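Local coordinates for heme-binding protein A (Haemophilus parasuis 29755, PDB 3TPA) that probably binds glutathione, despite its heme-related name, as a bacterial solute-binding protein of family 5 in the Pasteurellaceae GbpA group, at residues I274-T279 and F405-Y410; A291-T296 and Q474-I479; K299-A304 and A372-A377; P326-Y331 and A468-Q473. The protein carries 1 engineered substitution. All coordinates share one frame; numbering follows the deposited sequence.

Contacts 1 to 3 lie in or on one mixed sheet and its covering helices; contact 4 lies beside it, on helix 458-475. Contacts 1 and 2 are fully buried. Contact 1 pairs two strands of that sheet, with backbone bonds and an asparagine amide, while contact 2 lays the end of a helix against the neighbouring strand through a histidine ring. The two meet where I274 and I479 pair in the sheet. Contacts 3 and 4 are only partly buried. Contact 3 is wholly apolar across two helices and reaches contact 1 through I375 and contact 2 through I301. Contact 4 ties a loop to helix 458-475, which contact 2 also uses, by amide and hydroxyl bonds beside a leucine, with a water at hand.

Contact 1 of 4, residues I274-T279 and F405-Y410; sequences IGLNTT and FAAGTY
An antiparallel beta ladder sets I274, G275 and L276 of strand 261-276 against T409, G408 and A407 of strand 407-413. G275 and G408 are its hydrogen-bonded pair: G275 N gives to G408 O at 2.8 Å and G408 N gives to G275 O at 3.1 Å. The flanking non-hydrogen-bonded pairs turn their side chains to one face of the sheet, where I274 CD1 lies 3.9 Å from T409 CG2 and L276 CD2 touches A407 CB. On the glycine face stand two rings, Y410 with its CD2 edge 3.6 Å from G275 N and F405 with G275 O at its edge. Beyond the ladder N277 N bonds almost straight (169°) to A406 O. N277 CG is anti to the backbone N (chi1 -176°), and the amide beyond it gives ND2 to F405 O at 2.8 Å, with that oxygen close to the amide plane. N277 CB covers one face of the F405 ring, 3.9 Å from its centroid and displaced toward the rim. N277 OD1 closes an Asx turn, taking T279 N at 3.0 Å and T279 OG1 from the same face, so bonds at both ends fix the amide's rotation. Around the pair, I274 leans on I375 and A407 on W379 of helix 368-381, F405 and Y410 pack on W356 of strand 351-356, and strand 478-491 bonds to I274.

Contact 2 of 4, residues A291-T296 and Q474-I479; sequences ALHHAT and QNSPII
H293 and S476 supply the polar link: H293 ND1 and S476 OG are 2.9 Å apart in a nearly straight hydrogen bond (165°), with the hydroxyl at the ring edge, near its plane. S476 OG is anti to the backbone N (chi1 -169°), which brings it to the imidazole. On the ring's other nitrogen, H293 NE2 is hydrogen-bonded to K298 NZ. Ring-face packing comes from I479, whose CG2 sits over the centre of the H293 imidazole, 3.7 Å from the centroid, a CH-pi contact in which the two side chains run past each other in opposite directions. At S476 the chain turns from helix to strand: helix 458-475 ends, phi becomes positive (43°), and by I478 the chain has entered strand 478-491, against which helix 286-294 packs. Apolar contact is carried by the other branch of I479, with CD1 4.1 Å from L292 CB. I479 CD1 also lies against the T296 hydroxyl, 3.7 Å from OG1. That hydroxyl is buried but turned back on its own segment, giving to L292 O at 2.7 Å, and the same carbonyl also accepts from W379 NE1. I479 CG2 also lies 4.0 Å from both T296 CB and T296 CG2.

Contact 3 of 4, residues K299-A304 and A372-A377; sequences KAIVDA and AEIIQA
I374 and I301 both hold CG1 anti to their own carbonyl carbon (chi1 -72° in I374) and CG2 anti to the backbone N. In I374 both branches reach the facing helix, CG2 to I301 and CD1 to A304; in I301 it is the CG1-CD1 branch that crosses. I374 CG2 meets I301 CG1 at 4.0 Å. The longer branch of I374 runs on so that its CD1 lies 3.8 Å from A304 CB and also touches A300 O and I301 CA. I375 is less relaxed: its chi2 of 131° is away from a staggered value, and its CD1 is 3.4 Å from I301 CD1, closer than carbons usually pack. I375 CG1 stands by the same methyl at 3.9 Å. No hydrogen bond crosses between the segments; side chains meet through methyls and methylenes, between axes that run near-antiparallel (153°) with a closest approach of 10.0 Å. On the flank of its own helix, K299 NZ bridges to D303 OD2 at 2.7 Å. Beneath the two helices lies the mixed sheet: I301 touches F481 and V302 touches A482 of strand 478-491, I375 packs on I355 of strand 351-356, and A372 reaches L388 of strand 384-389.

Contact 4 of 4, residues P326-Y331 and A468-Q473; sequences PHLPQY and AVEIFQ
L328 and Q473 lie at the middle of a contact in which the irregular loop between strand 310-312 and helix 335-344 is strapped to the last turns of helix 458-475. L328 is set at about a right angle to V469, its CD2 3.6 Å from V469 CG1. The L328 and E470 side chains run past each other in opposite directions, and L328 CD1 also reaches Q473 CB at 3.9 Å; E470 was modelled in two positions, so the approach of its carboxylate to P329 CD is doubtful. Q473 starts out with CG anti to the backbone N and then bends at chi2 (71°), and its amide gives NE2 to P329 O at 3.2 Å, in the plane of that carbonyl. NE2 also gives to a water, at 3.2 Å, that stands near Q330 OE1. The Q330 side chain crosses that of Q473 at about a right angle, with the amide planes 35° apart, while Q330 NE2 bonds to L328 O at 3.0 Å from above the carbonyl plane and also to T314 O. Y331 presents its ring edge to the helix, and Y331 OH gives to Q473 O at 2.7 Å, a carbonyl whose partner four residues on would be P477, which has no N-H.

Contact 1 of 4, residues I274-T279 and F405-Y410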
loop_
_atom_site.group_PDB
_atom_site.type_symbol
_atom_site.label_atom_id
_atom_site.label_comp_id
_atom_site.label_asym_id
_atom_site.label_seq_id
_atom_site.Cartn_x
_atom_site.Cartn_y
_atom_site.Cartn_z
ATOM N N ILE A 274 17.119 3.205 8.090
ATOM C CA ILE A 274 18.494 2.924 7.724
ATOM C C ILE A 274 18.675 1.416 7.891
ATOM O O ILE A 274 18.512 0.887 8.983
ATOM C CB ILE A 274 19.486 3.676 8.627
ATOM C CG1 ILE A 274 19.285 5.193 8.550
ATOM C CG2 ILE A 274 20.933 3.291 8.296
ATOM C CD1 ILE A 274 19.517 5.804 7.135
ATOM N N GLY A 275 19.001 0.715 6.812
ATOM C CA GLY A 275 19.213 -0.722 6.892
ATOM C C GLY A 275 20.638 -0.935 7.364
ATOM O O GLY A 275 21.514 -0.154 7.019
ATOM N N LEU A 276 20.862 -1.971 8.170
ATOM C CA LEU A 276 22.205 -2.336 8.598
ATOM C C LEU A 276 22.458 -3.802 8.287
ATOM O O LEU A 276 21.711 -4.686 8.720
ATOM C CB LEU A 276 22.367 -2.090 10.097
ATOM C CG LEU A 276 22.138 -0.661 10.593
ATOM C CD1 LEU A 276 22.187 -0.600 12.140
ATOM C CD2 LEU A 276 23.173 0.268 9.984
ATOM N N ASN A 277 23.522 -4.075 7.546
ATOM C CA ASN A 277 23.837 -5.451 7.189
ATOM C C ASN A 277 24.434 -6.166 8.384
ATOM O O ASN A 277 25.612 -6.008 8.675
ATOM C CB ASN A 277 24.827 -5.455 6.050
ATOM C CG ASN A 277 25.137 -6.831 5.564
ATOM O OD1 ASN A 277 24.878 -7.820 6.248
ATOM N ND2 ASN A 277 25.700 -6.912 4.366
ATOM N N THR A 278 23.627 -6.969 9.067
ATOM C CA THR A 278 24.072 -7.594 10.308
ATOM C C THR A 278 25.076 -8.747 10.136
ATOM O O THR A 278 25.402 -9.429 11.112
ATOM C CB THR A 278 22.894 -8.070 11.151
ATOM O OG1 THR A 278 22.299 -9.208 10.534
ATOM C CG2 THR A 278 21.842 -6.977 11.261
ATOM N N THR A 279 25.568 -8.962 8.912
ATOM C CA THR A 279 26.616 -9.963 8.684
ATOM C C THR A 279 27.976 -9.304 8.535
ATOM O O THR A 279 28.986 -9.981 8.421
ATOM C CB THR A 279 26.363 -10.827 7.436
ATOM O OG1 THR A 279 26.403 -10.001 6.255
ATOM C CG2 THR A 279 25.022 -11.544 7.538
ATOM N N PHE A 405 26.153 -4.384 0.869
ATOM C CA PHE A 405 26.120 -3.085 1.536
ATOM C C PHE A 405 26.498 -3.224 2.999
ATOM O O PHE A 405 26.550 -4.347 3.542
ATOM C CB PHE A 405 24.728 -2.455 1.436
ATOM C CG PHE A 405 23.742 -3.015 2.421
ATOM C CD1 PHE A 405 23.230 -2.222 3.439
ATOM C CD2 PHE A 405 23.357 -4.342 2.349
ATOM C CE1 PHE A 405 22.324 -2.736 4.363
ATOM C CE2 PHE A 405 22.463 -4.869 3.267
ATOM C CZ PHE A 405 21.941 -4.057 4.277
ATOM N N ALA A 406 26.774 -2.073 3.619
ATOM C CA ALA A 406 27.007 -1.964 5.056
ATOM C C ALA A 406 25.780 -1.316 5.702
ATOM O O ALA A 406 24.989 -1.983 6.383
ATOM C CB ALA A 406 28.261 -1.123 5.329
ATOM N N ALA A 407 25.642 -0.005 5.491
ATOM C CA ALA A 407 24.441 0.735 5.880
ATOM C C ALA A 407 23.786 1.318 4.631
ATOM O O ALA A 407 24.446 1.489 3.610
ATOM C CB ALA A 407 24.791 1.862 6.859
ATOM N N GLY A 408 22.500 1.640 4.711
ATOM C CA GLY A 408 21.826 2.267 3.588
ATOM C C GLY A 408 20.482 2.877 3.926
ATOM O O GLY A 408 19.894 2.616 4.987
ATOM N N THR A 409 19.987 3.673 2.982
ATOM C CA THR A 409 18.721 4.376 3.109
ATOM C C THR A 409 17.681 3.624 2.306
ATOM O O THR A 409 17.727 3.606 1.074
ATOM C CB THR A 409 18.802 5.809 2.546
ATOM O OG1 THR A 409 19.253 5.758 1.191
ATOM C CG2 THR A 409 19.758 6.675 3.363
ATOM N N TYR A 410 16.731 3.019 3.008
ATOM C CA TYR A 410 15.749 2.161 2.375
ATOM C C TYR A 410 14.348 2.541 2.834
ATOM O O TYR A 410 14.169 3.306 3.798
ATOM C CB TYR A 410 16.049 0.688 2.724
ATOM C CG TYR A 410 17.458 0.259 2.344
ATOM C CD1 TYR A 410 17.810 0.058 1.008
ATOM C CD2 TYR A 410 18.441 0.081 3.314
ATOM C CE1 TYR A 410 19.098 -0.329 0.649
ATOM C CE2 TYR A 410 19.730 -0.320 2.969
ATOM C CZ TYR A 410 20.052 -0.521 1.636
ATOM O OH TYR A 410 21.327 -0.916 1.285
#

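Contact 2 of 4, residues A291-T296 and Q474-I479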
loop_
_atom_site.group_PDB
_atom_site.type_symbol
_atom_site.label_atom_id
_atom_site.label_comp_id
_atom_site.label_asym_id
_atom_site.label_seq_id
_atom_site.Cartn_x
_atom_site.Cartn_y
_atom_site.Cartn_z
ATOM N N ALA A 291 24.299 1.707 19.171
ATOM C CA ALA A 291 25.051 2.963 19.126
ATOM C C ALA A 291 24.695 3.832 17.903
ATOM O O ALA A 291 24.435 5.041 18.028
ATOM C CB ALA A 291 26.569 2.688 19.175
ATOM N N LEU A 292 24.700 3.226 16.722
ATOM C CA LEU A 292 24.342 3.942 15.492
ATOM C C LEU A 292 22.926 4.472 15.561
ATOM O O LEU A 292 22.608 5.505 14.978
ATOM C CB LEU A 292 24.481 3.013 14.293
ATOM C CG LEU A 292 25.917 2.554 14.095
ATOM C CD1 LEU A 292 26.024 1.619 12.920
ATOM C CD2 LEU A 292 26.852 3.776 13.937
ATOM N N HIS A 293 22.076 3.741 16.281
ATOM C CA HIS A 293 20.663 4.110 16.475
ATOM C C HIS A 293 20.604 5.356 17.368
ATOM O O HIS A 293 19.924 6.326 17.047
ATOM C CB HIS A 293 19.895 2.920 17.080
ATOM C CG HIS A 293 18.413 2.993 16.899
ATOM N ND1 HIS A 293 17.628 1.867 16.673
ATOM C CD2 HIS A 293 17.565 4.046 16.898
ATOM C CE1 HIS A 293 16.371 2.237 16.550
ATOM N NE2 HIS A 293 16.300 3.560 16.684
ATOM N N HIS A 294 21.350 5.341 18.471
ATOM C CA HIS A 294 21.456 6.521 19.334
ATOM C C HIS A 294 22.021 7.729 18.603
ATOM O O HIS A 294 21.742 8.854 18.980
ATOM C CB HIS A 294 22.329 6.251 20.576
ATOM C CG HIS A 294 21.610 5.559 21.688
ATOM N ND1 HIS A 294 20.597 6.160 22.403
ATOM C CD2 HIS A 294 21.761 4.324 22.214
ATOM C CE1 HIS A 294 20.144 5.319 23.316
ATOM N NE2 HIS A 294 20.842 4.203 23.231
ATOM N N ALA A 295 22.828 7.493 17.572
ATOM C CA ALA A 295 23.451 8.581 16.825
ATOM C C ALA A 295 22.699 8.906 15.540
ATOM O O ALA A 295 23.272 9.454 14.611
ATOM C CB ALA A 295 24.904 8.257 16.519
ATOM N N THR A 296 21.423 8.537 15.492
ATOM C CA THR A 296 20.557 8.851 14.358
ATOM C C THR A 296 19.562 9.905 14.838
ATOM O O THR A 296 18.699 9.632 15.673
ATOM C CB THR A 296 19.822 7.587 13.795
ATOM O OG1 THR A 296 20.785 6.609 13.391
ATOM C CG2 THR A 296 18.959 7.934 12.575
ATOM N N GLN A 474 14.970 -4.598 20.479
ATOM C CA GLN A 474 16.112 -4.940 21.325
ATOM C C GLN A 474 17.382 -5.178 20.508
ATOM O O GLN A 474 18.488 -4.909 20.962
ATOM C CB GLN A 474 15.784 -6.195 22.158
ATOM C CG GLN A 474 14.813 -5.932 23.307
ATOM C CD GLN A 474 14.250 -7.200 23.946
ATOM O OE1 GLN A 474 14.226 -8.274 23.338
ATOM N NE2 GLN A 474 13.775 -7.067 25.180
ATOM N N ASN A 475 17.212 -5.703 19.302
ATOM C CA ASN A 475 18.330 -6.075 18.443
ATOM C C ASN A 475 18.681 -5.039 17.384
ATOM O O ASN A 475 19.733 -5.126 16.759
ATOM C CB ASN A 475 18.048 -7.431 17.793
ATOM C CG ASN A 475 18.139 -8.545 18.779
ATOM O OD1 ASN A 475 19.230 -8.944 19.156
ATOM N ND2 ASN A 475 17.001 -9.016 19.254
ATOM N N SER A 476 17.795 -4.062 17.192
ATOM C CA SER A 476 18.057 -2.921 16.299
ATOM C C SER A 476 18.710 -3.267 14.943
ATOM O O SER A 476 19.712 -2.655 14.570
ATOM C CB SER A 476 18.908 -1.864 17.023
ATOM O OG SER A 476 18.969 -0.645 16.281
ATOM N N PRO A 477 18.139 -4.230 14.190
ATOM C CA PRO A 477 18.776 -4.572 12.900
ATOM C C PRO A 477 18.627 -3.504 11.803
ATOM O O PRO A 477 19.433 -3.441 10.862
ATOM C CB PRO A 477 18.059 -5.865 12.487
ATOM C CG PRO A 477 16.769 -5.839 13.191
ATOM C CD PRO A 477 17.012 -5.131 14.503
ATOM N N ILE A 478 17.564 -2.713 11.893
ATOM C CA ILE A 478 17.419 -1.516 11.079
ATOM C C ILE A 478 17.044 -0.409 12.040
ATOM O O ILE A 478 16.623 -0.676 13.164
ATOM C CB ILE A 478 16.328 -1.622 9.988
ATOM C CG1 ILE A 478 14.922 -1.718 10.597
ATOM C CG2 ILE A 478 16.598 -2.817 9.019
ATOM C CD1 ILE A 478 13.820 -1.710 9.530
ATOM N N ILE A 479 17.215 0.831 11.603
ATOM C CA ILE A 479 16.862 1.988 12.408
ATOM C C ILE A 479 15.693 2.686 11.731
ATOM O O ILE A 479 15.885 3.443 10.786
ATOM C CB ILE A 479 18.056 2.955 12.496
ATOM C CG1 ILE A 479 19.277 2.257 13.108
ATOM C CG2 ILE A 479 17.697 4.205 13.297
ATOM C CD1 ILE A 479 20.596 2.955 12.848
#

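Contact 3 of 4, residues K299-A304 and A372-A377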
loop_
_atom_site.group_PDB
_atom_site.type_symbol
_atom_site.label_atom_id
_atom_site.label_comp_id
_atom_site.label_asym_id
_atom_site.label_seq_id
_atom_site.Cartn_x
_atom_site.Cartn_y
_atom_site.Cartn_z
ATOM N N LYS A 299 14.473 13.360 14.348
ATOM C CA LYS A 299 13.741 14.623 14.224
ATOM C C LYS A 299 14.394 15.546 13.185
ATOM O O LYS A 299 13.699 16.143 12.372
ATOM C CB LYS A 299 13.654 15.347 15.566
ATOM C CG LYS A 299 12.840 16.652 15.532
ATOM C CD LYS A 299 13.088 17.493 16.789
ATOM C CE LYS A 299 12.178 18.719 16.850
ATOM N NZ LYS A 299 12.387 19.680 15.730
ATOM N N ALA A 300 15.722 15.652 13.223
ATOM C CA ALA A 300 16.462 16.426 12.213
ATOM C C ALA A 300 16.185 15.904 10.800
ATOM O O ALA A 300 15.943 16.670 9.890
ATOM C CB ALA A 300 17.977 16.385 12.492
ATOM N N ILE A 301 16.237 14.587 10.630
ATOM C CA ILE A 301 16.007 13.979 9.318
ATOM C C ILE A 301 14.616 14.298 8.792
ATOM O O ILE A 301 14.455 14.796 7.683
ATOM C CB ILE A 301 16.196 12.446 9.373
ATOM C CG1 ILE A 301 17.648 12.132 9.706
ATOM C CG2 ILE A 301 15.797 11.787 8.051
ATOM C CD1 ILE A 301 17.922 10.663 9.961
ATOM N N VAL A 302 13.611 14.020 9.605
ATOM C CA VAL A 302 12.236 14.255 9.195
ATOM C C VAL A 302 12.032 15.724 8.896
ATOM O O VAL A 302 11.433 16.075 7.891
ATOM C CB VAL A 302 11.241 13.813 10.291
ATOM C CG1 VAL A 302 9.833 14.262 9.942
ATOM C CG2 VAL A 302 11.299 12.304 10.473
ATOM N N ASP A 303 12.548 16.584 9.770
ATOM C CA ASP A 303 12.436 18.036 9.568
ATOM C C ASP A 303 13.079 18.502 8.273
ATOM O O ASP A 303 12.448 19.212 7.491
ATOM C CB ASP A 303 13.020 18.792 10.760
ATOM C CG ASP A 303 12.055 18.853 11.935
ATOM O OD1 ASP A 303 10.871 18.505 11.742
ATOM O OD2 ASP A 303 12.464 19.259 13.038
ATOM N N ALA A 304 14.332 18.107 8.047
ATOM C CA ALA A 304 15.047 18.490 6.826
ATOM C C ALA A 304 14.526 17.828 5.552
ATOM O O ALA A 304 14.415 18.470 4.508
ATOM C CB ALA A 304 16.524 18.194 6.975
ATOM N N ALA A 372 21.123 10.591 4.138
ATOM C CA ALA A 372 22.462 10.027 4.285
ATOM C C ALA A 372 23.477 11.044 4.832
ATOM O O ALA A 372 24.337 10.705 5.647
ATOM C CB ALA A 372 22.946 9.445 2.951
ATOM N N GLU A 373 23.391 12.286 4.362
ATOM C CA GLU A 373 24.359 13.315 4.758
ATOM C C GLU A 373 24.250 13.651 6.240
ATOM O O GLU A 373 25.257 13.817 6.930
ATOM C CB GLU A 373 24.168 14.590 3.919
ATOM C CG GLU A 373 24.731 14.485 2.524
ATOM C CD GLU A 373 24.309 15.634 1.629
ATOM O OE1 GLU A 373 23.532 16.502 2.086
ATOM O OE2 GLU A 373 24.745 15.660 0.458
ATOM N N ILE A 374 23.021 13.765 6.725
ATOM C CA ILE A 374 22.788 14.111 8.131
ATOM C C ILE A 374 23.355 13.022 9.024
ATOM O O ILE A 374 24.072 13.276 10.005
ATOM C CB ILE A 374 21.279 14.277 8.417
ATOM C CG1 ILE A 374 20.764 15.569 7.781
ATOM C CG2 ILE A 374 20.994 14.275 9.927
ATOM C CD1 ILE A 374 19.281 15.622 7.676
ATOM N N ILE A 375 23.049 11.787 8.666
ATOM C CA ILE A 375 23.542 10.641 9.422
ATOM C C ILE A 375 25.064 10.561 9.376
ATOM O O ILE A 375 25.701 10.377 10.397
ATOM C CB ILE A 375 22.906 9.343 8.911
ATOM C CG1 ILE A 375 21.498 9.221 9.484
ATOM C CG2 ILE A 375 23.718 8.149 9.326
ATOM C CD1 ILE A 375 20.464 8.906 8.442
ATOM N N GLN A 376 25.641 10.726 8.190
ATOM C CA GLN A 376 27.096 10.741 8.048
ATOM C C GLN A 376 27.774 11.728 9.022
ATOM O O GLN A 376 28.787 11.391 9.640
ATOM C CB GLN A 376 27.487 11.074 6.606
ATOM C CG GLN A 376 28.980 11.262 6.379
ATOM C CD GLN A 376 29.288 11.689 4.948
ATOM O OE1 GLN A 376 28.686 12.624 4.428
ATOM N NE2 GLN A 376 30.212 10.993 4.301
ATOM N N ALA A 377 27.210 12.927 9.162
ATOM C CA ALA A 377 27.804 13.977 10.012
ATOM C C ALA A 377 27.756 13.644 11.493
ATOM O O ALA A 377 28.711 13.917 12.228
ATOM C CB ALA A 377 27.129 15.338 9.764
#

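Contact 4 of 4, residues P326-Y331 and A468-Q473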
loop_
_atom_site.group_PDB
_atom_site.type_symbol
_atom_site.label_atom_id
_atom_site.label_comp_id
_atom_site.label_asym_id
_atom_site.label_seq_id
_atom_site.Cartn_x
_atom_site.Cartn_y
_atom_site.Cartn_z
ATOM N N PRO A 326 2.582 1.912 21.661
ATOM C CA PRO A 326 2.856 3.316 22.003
ATOM C C PRO A 326 3.982 3.498 23.033
ATOM O O PRO A 326 4.428 4.621 23.242
ATOM C CB PRO A 326 1.518 3.812 22.567
ATOM C CG PRO A 326 0.819 2.578 23.033
ATOM C CD PRO A 326 1.259 1.464 22.131
ATOM N N HIS A 327 4.451 2.424 23.653
ATOM C CA HIS A 327 5.483 2.558 24.675
ATOM C C HIS A 327 6.706 1.691 24.376
ATOM O O HIS A 327 7.488 1.360 25.269
ATOM C CB HIS A 327 4.909 2.249 26.066
ATOM C CG HIS A 327 4.118 0.981 26.124
ATOM N ND1 HIS A 327 4.706 -0.252 26.314
ATOM C CD2 HIS A 327 2.787 0.754 26.010
ATOM C CE1 HIS A 327 3.771 -1.189 26.314
ATOM N NE2 HIS A 327 2.599 -0.608 26.127
ATOM N N LEU A 328 6.862 1.315 23.113
ATOM C CA LEU A 328 8.082 0.649 22.674
ATOM C C LEU A 328 9.283 1.499 23.090
ATOM O O LEU A 328 9.339 2.693 22.780
ATOM C CB LEU A 328 8.070 0.485 21.154
ATOM C CG LEU A 328 9.176 -0.382 20.549
ATOM C CD1 LEU A 328 9.143 -1.834 21.116
ATOM C CD2 LEU A 328 9.050 -0.392 19.032
ATOM N N PRO A 329 10.248 0.890 23.795
ATOM C CA PRO A 329 11.425 1.649 24.233
ATOM C C PRO A 329 12.204 2.170 23.034
ATOM O O PRO A 329 12.306 1.480 22.022
ATOM C CB PRO A 329 12.249 0.607 25.001
ATOM C CG PRO A 329 11.257 -0.446 25.408
ATOM C CD PRO A 329 10.279 -0.507 24.271
ATOM N N GLN A 330 12.731 3.386 23.146
ATOM C CA GLN A 330 13.438 4.044 22.052
ATOM C C GLN A 330 14.909 4.249 22.396
ATOM O O GLN A 330 15.286 4.372 23.580
ATOM C CB GLN A 330 12.812 5.413 21.751
ATOM C CG GLN A 330 11.366 5.337 21.285
ATOM C CD GLN A 330 11.225 4.541 20.004
ATOM O OE1 GLN A 330 11.782 4.910 18.970
ATOM N NE2 GLN A 330 10.496 3.433 20.071
ATOM N N TYR A 331 15.744 4.287 21.363
ATOM C CA TYR A 331 17.137 4.662 21.552
ATOM C C TYR A 331 17.230 6.154 21.275
ATOM O O TYR A 331 17.475 6.568 20.146
ATOM C CB TYR A 331 18.060 3.877 20.617
ATOM C CG TYR A 331 17.975 2.363 20.781
ATOM C CD1 TYR A 331 18.691 1.701 21.773
ATOM C CD2 TYR A 331 17.172 1.602 19.942
ATOM C CE1 TYR A 331 18.602 0.311 21.917
ATOM C CE2 TYR A 331 17.094 0.247 20.075
ATOM C CZ TYR A 331 17.798 -0.395 21.065
ATOM O OH TYR A 331 17.692 -1.753 21.159
ATOM N N ALA A 468 6.803 -9.677 19.189
ATOM C CA ALA A 468 7.791 -9.757 18.098
ATOM C C ALA A 468 8.537 -8.441 17.897
ATOM O O ALA A 468 9.753 -8.426 17.714
ATOM C CB ALA A 468 7.115 -10.161 16.790
ATOM N N VAL A 469 7.800 -7.333 17.911
ATOM C CA VAL A 469 8.422 -6.024 17.709
ATOM C C VAL A 469 9.391 -5.669 18.855
ATOM O O VAL A 469 10.432 -5.092 18.625
ATOM C CB VAL A 469 7.366 -4.916 17.484
ATOM C CG1 VAL A 469 7.997 -3.541 17.605
ATOM C CG2 VAL A 469 6.736 -5.094 16.112
ATOM N N GLU A 470 9.082 -6.057 20.087
ATOM C CA GLU A 470 9.998 -5.797 21.201
ATOM C C GLU A 470 11.331 -6.527 21.002
ATOM O O GLU A 470 12.399 -6.003 21.323
ATOM C CB GLU A 470 9.354 -6.190 22.537
ATOM C CG GLU A 470 8.224 -5.262 22.983
ATOM C CD GLU A 470 8.661 -4.241 24.028
ATOM O OE1 GLU A 470 9.876 -4.104 24.279
ATOM O OE2 GLU A 470 7.778 -3.569 24.607
ATOM N N ILE A 471 11.275 -7.737 20.460
ATOM C CA ILE A 471 12.500 -8.488 20.176
ATOM C C ILE A 471 13.300 -7.817 19.058
ATOM O O ILE A 471 14.520 -7.594 19.173
ATOM C CB ILE A 471 12.203 -9.956 19.796
ATOM C CG1 ILE A 471 11.687 -10.740 21.010
ATOM C CG2 ILE A 471 13.450 -10.624 19.200
ATOM C CD1 ILE A 471 11.115 -12.123 20.659
ATOM N N PHE A 472 12.612 -7.495 17.972
ATOM C CA PHE A 472 13.234 -6.708 16.896
ATOM C C PHE A 472 13.902 -5.427 17.431
ATOM O O PHE A 472 15.048 -5.129 17.109
ATOM C CB PHE A 472 12.209 -6.335 15.819
ATOM C CG PHE A 472 12.514 -5.031 15.135
ATOM C CD1 PHE A 472 13.505 -4.955 14.159
ATOM C CD2 PHE A 472 11.837 -3.865 15.497
ATOM C CE1 PHE A 472 13.789 -3.723 13.528
ATOM C CE2 PHE A 472 12.128 -2.649 14.895
ATOM C CZ PHE A 472 13.101 -2.578 13.907
ATOM N N GLN A 473 13.186 -4.669 18.253
ATOM C CA GLN A 473 13.726 -3.395 18.758
ATOM C C GLN A 473 14.984 -3.585 19.609
ATOM O O GLN A 473 15.945 -2.847 19.461
ATOM C CB GLN A 473 12.657 -2.609 19.532
ATOM C CG GLN A 473 13.063 -1.157 19.900
ATOM C CD GLN A 473 13.122 -0.203 18.692
ATOM O OE1 GLN A 473 13.189 -0.631 17.545
ATOM N NE2 GLN A 473 13.085 1.096 18.962
HETATM O O HOH W 1 12.608 3.067 16.501
#